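Local coordinates for protein potential RNA-dependent RNA polymerase (Human picobirnavirus, PDB 5I62) that synthesises RNA from nucleoside triphosphates on an RNA template, probably serving both transcription and genome replication of a small double-stranded RNA virus, at residues D372-Q375 with S376-H380. Sequence-based numbering, arbitrary orientation.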
ATOM      1  N   ASP A 372      20.647   9.830 -12.710  1.00 21.37           N
ATOM      2  CA  ASP A 372      21.190   8.513 -13.040  1.00 21.64           C
ATOM      3  C   ASP A 372      20.232   7.398 -12.623  1.00 20.54           C
ATOM      4  O   ASP A 372      20.013   6.439 -13.376  1.00 19.77           O
ATOM      5  CB  ASP A 372      22.539   8.288 -12.370  1.00 22.61           C
ATOM      6  CG  ASP A 372      23.667   9.056 -13.040  1.00 29.50           C
ATOM      7  OD1 ASP A 372      23.442   9.649 -14.118  1.00 30.52           O
ATOM      8  OD2 ASP A 372      24.786   9.043 -12.490  1.00 31.49           O
ATOM      9  N   VAL A 373      19.717   7.467 -11.396  1.00 17.63           N
ATOM     10  CA  VAL A 373      18.762   6.455 -10.945  1.00 14.67           C
ATOM     11  C   VAL A 373      17.559   6.441 -11.872  1.00 18.34           C
ATOM     12  O   VAL A 373      17.106   5.377 -12.324  1.00 16.71           O
ATOM     13  CB  VAL A 373      18.349   6.718  -9.482  1.00 15.99           C
ATOM     14  CG1 VAL A 373      17.159   5.840  -9.088  1.00 17.53           C
ATOM     15  CG2 VAL A 373      19.508   6.472  -8.539  1.00 15.17           C
ATOM     16  N   MET A 374      17.049   7.627 -12.203  1.00 17.67           N
ATOM     17  CA  MET A 374      15.870   7.715 -13.057  1.00 20.96           C
ATOM     18  C   MET A 374      16.123   7.068 -14.416  1.00 19.23           C
ATOM     19  O   MET A 374      15.284   6.310 -14.921  1.00 18.61           O
ATOM     20  CB  MET A 374      15.454   9.173 -13.225  1.00 22.09           C
ATOM     21  CG  MET A 374      13.963   9.351 -13.427  1.00 30.16           C
ATOM     22  SD  MET A 374      13.525  10.923 -14.193  1.00 43.37           S
ATOM     23  CE  MET A 374      14.479  10.785 -15.706  1.00 35.28           C
ATOM     24  N   GLN A 375      17.278   7.358 -15.023  1.00 16.50           N
ATOM     25  CA  GLN A 375      17.632   6.755 -16.306  1.00 21.65           C
ATOM     26  C   GLN A 375      17.751   5.241 -16.191  1.00 20.37           C
ATOM     27  O   GLN A 375      17.313   4.505 -17.090  1.00 18.37           O
ATOM     28  CB  GLN A 375      18.951   7.343 -16.827  1.00 22.75           C
ATOM     29  CG  GLN A 375      18.816   8.672 -17.562  1.00 33.28           C
ATOM     30  CD  GLN A 375      20.164   9.336 -17.822  1.00 43.20           C
ATOM     31  OE1 GLN A 375      21.178   8.656 -18.052  1.00 46.21           O
ATOM     32  NE2 GLN A 375      20.181  10.673 -17.796  1.00 44.32           N
ATOM     33  N   SER A 376      18.368   4.758 -15.109  1.00 19.08           N
ATOM     34  CA  SER A 376      18.584   3.322 -14.965  1.00 17.38           C
ATOM     35  C   SER A 376      17.270   2.578 -14.761  1.00 16.97           C
ATOM     36  O   SER A 376      17.109   1.457 -15.254  1.00 16.44           O
ATOM     37  CB  SER A 376      19.536   3.042 -13.801  1.00 18.05           C
ATOM     38  OG  SER A 376      19.828   1.656 -13.696  1.00 16.76           O
ATOM     39  N   TYR A 377      16.337   3.175 -14.014  1.00 17.44           N
ATOM     40  CA  TYR A 377      15.041   2.539 -13.774  1.00 16.26           C
ATOM     41  C   TYR A 377      14.137   2.629 -15.005  1.00 18.26           C
ATOM     42  O   TYR A 377      13.503   1.642 -15.397  1.00 17.64           O
ATOM     43  CB  TYR A 377      14.328   3.208 -12.601  1.00 17.46           C
ATOM     44  CG  TYR A 377      14.860   3.010 -11.200  1.00 15.54           C
ATOM     45  CD1 TYR A 377      16.097   2.422 -10.944  1.00 15.24           C
ATOM     46  CD2 TYR A 377      14.108   3.443 -10.119  1.00 20.65           C
ATOM     47  CE1 TYR A 377      16.567   2.279  -9.642  1.00 15.58           C
ATOM     48  CE2 TYR A 377      14.551   3.295  -8.826  1.00 18.23           C
ATOM     49  CZ  TYR A 377      15.780   2.713  -8.587  1.00 17.67           C
ATOM     50  OH  TYR A 377      16.192   2.580  -7.278  1.00 16.06           O
ATOM     51  N   SER A 378      14.035   3.826 -15.599  1.00 17.35           N
ATOM     52  CA  SER A 378      12.993   4.109 -16.586  1.00 19.49           C
ATOM     53  C   SER A 378      13.167   3.300 -17.865  1.00 19.74           C
ATOM     54  O   SER A 378      12.183   3.026 -18.563  1.00 22.70           O
ATOM     55  CB  SER A 378      12.968   5.597 -16.912  1.00 24.04           C
ATOM     56  OG  SER A 378      12.566   6.340 -15.777  1.00 31.03           O
ATOM     57  N   ARG A 379      14.396   2.916 -18.195  1.00 17.65           N
ATOM     58  CA  ARG A 379      14.639   2.149 -19.412  1.00 22.98           C
ATOM     59  C   ARG A 379      13.899   0.816 -19.419  1.00 19.02           C
ATOM     60  O   ARG A 379      13.756   0.202 -20.478  1.00 16.10           O
ATOM     61  CB  ARG A 379      16.138   1.909 -19.587  1.00 17.98           C
ATOM     62  CG  ARG A 379      16.723   1.089 -18.471  1.00 18.75           C
ATOM     63  CD  ARG A 379      18.227   0.946 -18.625  1.00 23.87           C
ATOM     64  NE  ARG A 379      18.902   0.689 -17.357  1.00 20.32           N
ATOM     65  CZ  ARG A 379      20.196   0.386 -17.257  1.00 31.14           C
ATOM     66  NH1 ARG A 379      20.928   0.292 -18.362  1.00 22.47           N
ATOM     67  NH2 ARG A 379      20.762   0.184 -16.061  1.00 21.17           N
ATOM     68  N   HIS A 380      13.435   0.349 -18.271  1.00 17.62           N
ATOM     69  CA  HIS A 380      12.650  -0.876 -18.216  1.00 18.26           C
ATOM     70  C   HIS A 380      11.160  -0.623 -18.444  1.00 19.72           C
ATOM     71  O   HIS A 380      10.341  -1.492 -18.135  1.00 19.78           O
ATOM     72  CB  HIS A 380      12.884  -1.569 -16.878  1.00 18.24           C
ATOM     73  CG  HIS A 380      14.328  -1.852 -16.618  1.00 17.67           C
ATOM     74  ND1 HIS A 380      15.064  -2.708 -17.403  1.00 19.36           N
ATOM     75  CD2 HIS A 380      15.188  -1.346 -15.700  1.00 20.26           C
ATOM     76  CE1 HIS A 380      16.310  -2.747 -16.960  1.00 19.81           C
ATOM     77  NE2 HIS A 380      16.411  -1.931 -15.926  1.00 19.03           N
TER
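D372 O accepts the backbone N-H of S376 at 2.9 Å, the first of three successive i to i+4 bonds in this last part of helix 370-378. The next is Y377 N to V373 O, also 2.9 Å. The side chains of V373 and Y377 run next to each other along the same flank of the helix. The CG1 branch of V373 sits over one face of the Y377 ring, 3.6 Å from its centroid and 17° off the ring normal, a CH-pi contact. It is shifted toward the rim, and CZ is the ring atom nearest to it. V373 holds CG1 anti to its own N (chi1 169°), which carries this methyl over the ring. Both residues also touch T260 of strand 257-261.

M374 O takes two bonds from one residue. S378 N approaches at 2.9 Å, and S378 OG at 2.8 Å from the opposite face of the carbonyl plane. With chi1 at -66°, the hydroxyl turns back toward the preceding turn and donates to this carbonyl.

Q375 O faces the aliphatic part of R379, with R379 CG at 3.7 Å. The R379 guanidinium holds S376 through two nitrogens, each bonded to a different oxygen. NE bonds S376 O within the guanidinium plane, while NH2 reaches S376 OG at 2.9 Å, tilted out of that plane. NH2 is also hydrogen-bonded to S345 OG. S376 and Y377 pack on helix 327-345, and H380 NE2 is hydrogen-bonded to E341 OE1 of that helix. This is the C-terminal end of an alpha-helix with a serine hydroxyl bonded back to the i-4 carbonyl, here packed against the antiparallel sheet of the polymerase palm.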